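Local coordinates for putative nucleic acid-binding lipoprotein (Klebsiella pneumoniae subsp. pneumoniae MGH 78578, PDB 3F1Z) that is a putative lipoprotein of unknown function whose OB-fold suggests, without proving, that it binds nucleic acid, at residues Gln34-Thr37 / Lys42-Ser45; Ile61-Lys64 / Ser70-Phe73. One frame throughout, in Å; residues are numbered along the deposited sequence.

In the fold
From the N terminus the chain forms helix 18-22, the short strand 26-28, then helices 29-38 and 40-47. Interaction 1 joins the last two helices and closes a short connection of four residues. The chain next enters the long strand 51-65, turns, and returns along strand 71-78. Interaction 2 lies at the turn end of this hairpin and closes a loop of five residues. The two contacts follow in series, neither nested nor crossed. The centres of interactions 1 and 2 are about 26 Å apart, on opposite sides of the chain's centre. Interaction 1 ties helix to helix, and interaction 2 pairs two strands of the curled OB-fold sheet. Strand 51-65, directly after helix 40-47, connects the two regions.

Interaction 1 (Gln34-Thr37 / Lys42-Ser45); sequences QPFT and KASS
The ring of Phe-36 receives the methyl group of Ala-43 on one face. Two consecutive helices, 29-38 and 40-47, meet here after a short connection, before the long strand 51-65 of the OB-fold. Ala-43 CB stands 3.5 Å from the centroid of the Phe-36 ring and only 8° off the ring normal, a CH-pi contact centred on the ring. All six ring carbons are therefore at similar distances from the methyl. Towards the second helix, CE2 of Phe-36 also comes 3.7 Å from Ser-44 N, which approaches obliquely. Phe-32 of the same helix meets the Phe-36 ring as well, with the planes at about 55°.

Phe-36 and Ala-43 are also the closest residues along the two backbones, with CA atoms 5.4 Å apart. The CB of Phe-36 does not aim at the other helix. Its chi1 of -66° places CG anti to the carbonyl carbon, and this carries the ring across to Ala-43.

Pro-35 adds a second apolar surface beside the ring. The helix is kinked here, since the nitrogens of Pro-35 and Phe-36 make no bond to the preceding turn. The contact is buried and made mainly by carbon atoms. Ser-44 turns its hydroxyl to another part of the fold: OG is hydrogen-bonded to Gln-117 OE1 and Val-118 N, which fastens helix 40-47 to that later segment. On the proline side, Pro-35 CB packs against the methyl, 3.9 Å from Ala-43 CB.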
# COMPACT_ATOMS: atom_id res chain seq x y z
N GLN A 34 -10.70 -1.22 7.47
CA GLN A 34 -11.94 -1.14 8.25
C GLN A 34 -12.58 0.26 8.31
O GLN A 34 -13.75 0.41 8.02
CB GLN A 34 -11.74 -1.73 9.65
CG GLN A 34 -12.95 -1.67 10.59
CD GLN A 34 -14.20 -2.39 10.02
OE1 GLN A 34 -14.09 -3.33 9.21
NE2 GLN A 34 -15.41 -1.92 10.46
N PRO A 35 -11.80 1.29 8.64
CA PRO A 35 -12.36 2.64 8.68
C PRO A 35 -12.86 3.12 7.33
O PRO A 35 -13.82 3.84 7.29
CB PRO A 35 -11.16 3.51 9.14
CG PRO A 35 -10.20 2.59 9.68
CD PRO A 35 -10.37 1.29 8.98
N PHE A 36 -12.17 2.75 6.24
CA PHE A 36 -12.59 3.13 4.88
C PHE A 36 -13.90 2.44 4.51
O PHE A 36 -14.72 2.96 3.72
CB PHE A 36 -11.48 2.83 3.84
CG PHE A 36 -10.22 3.68 4.03
CD1 PHE A 36 -9.23 3.30 4.90
CD2 PHE A 36 -10.08 4.89 3.36
CE1 PHE A 36 -8.12 4.10 5.09
CE2 PHE A 36 -8.98 5.69 3.54
CZ PHE A 36 -8.01 5.33 4.40
N THR A 37 -14.11 1.27 5.07
CA THR A 37 -15.35 0.51 4.82
C THR A 37 -16.52 1.27 5.47
O THR A 37 -17.61 1.34 4.90
CB THR A 37 -15.17 -0.96 5.33
OG1 THR A 37 -14.07 -1.57 4.61
CG2 THR A 37 -16.46 -1.80 5.18
N LYS A 42 -14.24 10.25 5.73
CA LYS A 42 -13.71 10.38 7.09
C LYS A 42 -12.32 9.75 7.24
O LYS A 42 -11.39 10.38 7.75
CB LYS A 42 -14.70 9.72 8.05
CG LYS A 42 -14.36 9.60 9.55
CD LYS A 42 -14.06 10.94 10.22
CE LYS A 42 -14.26 10.86 11.78
NZ LYS A 42 -13.93 9.50 12.35
N ALA A 43 -12.16 8.52 6.78
CA ALA A 43 -10.90 7.79 6.94
C ALA A 43 -9.79 8.46 6.17
O ALA A 43 -8.68 8.57 6.66
CB ALA A 43 -11.05 6.34 6.48
N SER A 44 -10.09 8.91 4.97
CA SER A 44 -9.12 9.55 4.15
C SER A 44 -8.66 10.83 4.83
O SER A 44 -7.50 11.20 4.82
CB SER A 44 -9.73 9.89 2.81
OG SER A 44 -8.83 10.67 2.06
N SER A 45 -9.58 11.51 5.45
CA SER A 45 -9.22 12.73 6.13
C SER A 45 -8.38 12.48 7.42
O SER A 45 -7.41 13.22 7.69
CB SER A 45 -10.51 13.46 6.42
OG SER A 45 -10.23 14.61 7.11

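Interaction 2 (Ile61-Lys64 / Ser70-Phe73); sequences IRRK and SYYF
Arg-63 reaches across the hairpin to Phe-73 and Tyr-71. Its CB lies 3.8 Å from Phe-73 CE2, and CG and CD continue past the same ring atom. With CG anti to the backbone N (chi1 174°) and the chain extended as far as NE, the side chain runs on to Tyr-71. NE meets Tyr-71 CD1. The guanidinium then lies flat on the tyrosine ring, with the planes 11° apart. Arg-63 CZ is 3.6 Å from the centroid of the Tyr-71 ring, a cation-pi contact within the stack. At the tip, NH1 is near Tyr-71 CE1, and Arg-63 NH2 sits over the ring, 3.3 Å from Tyr-71 CE2.

Lys-64 and Tyr-72 pair on the other face of the sheet. Lys-64 CB rests over the Tyr-72 ring towards its rim, 3.9 Å from the centroid, a CH-pi contact, and CD passes near Tyr-72 OH. This is an antiparallel hydrogen-bonded pair: Lys-64 N donates to Tyr-72 O (2.8 Å), and Tyr-72 N to Lys-64 O (2.9 Å). Arg-63 with Phe-73 is the adjoining non-hydrogen-bonded pair.

The contact forms the turn end of the hairpin of strands 51-65 and 71-78. Arg-62 continues the ladder by backbone bonding to Ile-74. Phe-73 packs inward on Ser-97 and Val-100 of helix 97-100 and on Phe-92 of strand 88-93, while Tyr-72 touches Asn-91 of that strand.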
# COMPACT_ATOMS: atom_id res chain seq x y z
N ILE A 61 1.38 -7.70 -9.37
CA ILE A 61 2.49 -6.78 -9.53
C ILE A 61 2.47 -6.45 -11.02
O ILE A 61 2.42 -7.36 -11.84
CB ILE A 61 3.82 -7.44 -9.22
CG1 ILE A 61 3.87 -7.93 -7.76
CG2 ILE A 61 4.94 -6.47 -9.56
CD1 ILE A 61 4.90 -8.99 -7.49
N ARG A 62 2.58 -5.18 -11.37
CA ARG A 62 2.40 -4.81 -12.74
C ARG A 62 3.13 -3.53 -13.05
O ARG A 62 3.05 -2.58 -12.27
CB ARG A 62 0.93 -4.53 -12.84
CG ARG A 62 0.38 -4.45 -14.12
CD ARG A 62 -1.11 -4.37 -13.98
NE ARG A 62 -1.64 -5.67 -13.62
CZ ARG A 62 -2.25 -6.50 -14.44
NH1 ARG A 62 -2.39 -6.21 -15.70
NH2 ARG A 62 -2.70 -7.64 -13.99
N ARG A 63 3.86 -3.50 -14.15
CA ARG A 63 4.52 -2.31 -14.59
C ARG A 63 3.55 -1.60 -15.53
O ARG A 63 2.88 -2.25 -16.36
CB ARG A 63 5.80 -2.66 -15.30
CG ARG A 63 6.51 -1.48 -15.92
CD ARG A 63 7.89 -1.88 -16.32
NE ARG A 63 8.56 -0.84 -17.10
CZ ARG A 63 9.88 -0.64 -17.09
NH1 ARG A 63 10.66 -1.33 -16.29
NH2 ARG A 63 10.41 0.30 -17.82
N LYS A 64 3.46 -0.27 -15.38
CA LYS A 64 2.52 0.52 -16.13
C LYS A 64 3.14 1.76 -16.77
O LYS A 64 4.06 2.35 -16.22
CB LYS A 64 1.34 0.91 -15.22
CG LYS A 64 0.37 -0.31 -14.98
CD LYS A 64 -1.07 0.13 -14.77
CE LYS A 64 -2.08 -0.73 -15.57
NZ LYS A 64 -2.31 -0.42 -17.06
N SER A 70 7.36 8.76 -18.10
CA SER A 70 7.49 7.90 -16.95
C SER A 70 6.84 6.52 -17.07
O SER A 70 6.08 6.24 -18.00
CB SER A 70 6.85 8.60 -15.74
OG SER A 70 5.47 8.88 -16.01
N TYR A 71 7.19 5.66 -16.11
CA TYR A 71 6.51 4.41 -15.91
C TYR A 71 6.46 4.26 -14.41
O TYR A 71 7.17 4.96 -13.66
CB TYR A 71 7.19 3.22 -16.61
CG TYR A 71 8.55 2.91 -16.11
CD1 TYR A 71 8.72 2.09 -15.03
CD2 TYR A 71 9.66 3.47 -16.70
CE1 TYR A 71 9.95 1.81 -14.55
CE2 TYR A 71 10.94 3.17 -16.23
CZ TYR A 71 11.07 2.34 -15.15
OH TYR A 71 12.29 2.04 -14.66
N TYR A 72 5.61 3.35 -13.95
CA TYR A 72 5.45 3.14 -12.53
C TYR A 72 4.92 1.72 -12.34
O TYR A 72 4.73 1.02 -13.30
CB TYR A 72 4.52 4.20 -11.95
CG TYR A 72 3.09 4.06 -12.41
CD1 TYR A 72 2.68 4.58 -13.63
CD2 TYR A 72 2.15 3.40 -11.63
CE1 TYR A 72 1.36 4.46 -14.07
CE2 TYR A 72 0.80 3.28 -12.04
CZ TYR A 72 0.41 3.81 -13.27
OH TYR A 72 -0.89 3.68 -13.72
N PHE A 73 4.71 1.29 -11.10
CA PHE A 73 4.25 -0.05 -10.82
C PHE A 73 3.11 0.00 -9.85
O PHE A 73 3.13 0.80 -8.95
CB PHE A 73 5.33 -0.82 -10.11
CG PHE A 73 6.63 -0.91 -10.84
CD1 PHE A 73 7.62 0.01 -10.62
CD2 PHE A 73 6.89 -1.97 -11.68
CE1 PHE A 73 8.85 -0.10 -11.29
CE2 PHE A 73 8.11 -2.09 -12.34
CZ PHE A 73 9.08 -1.14 -12.14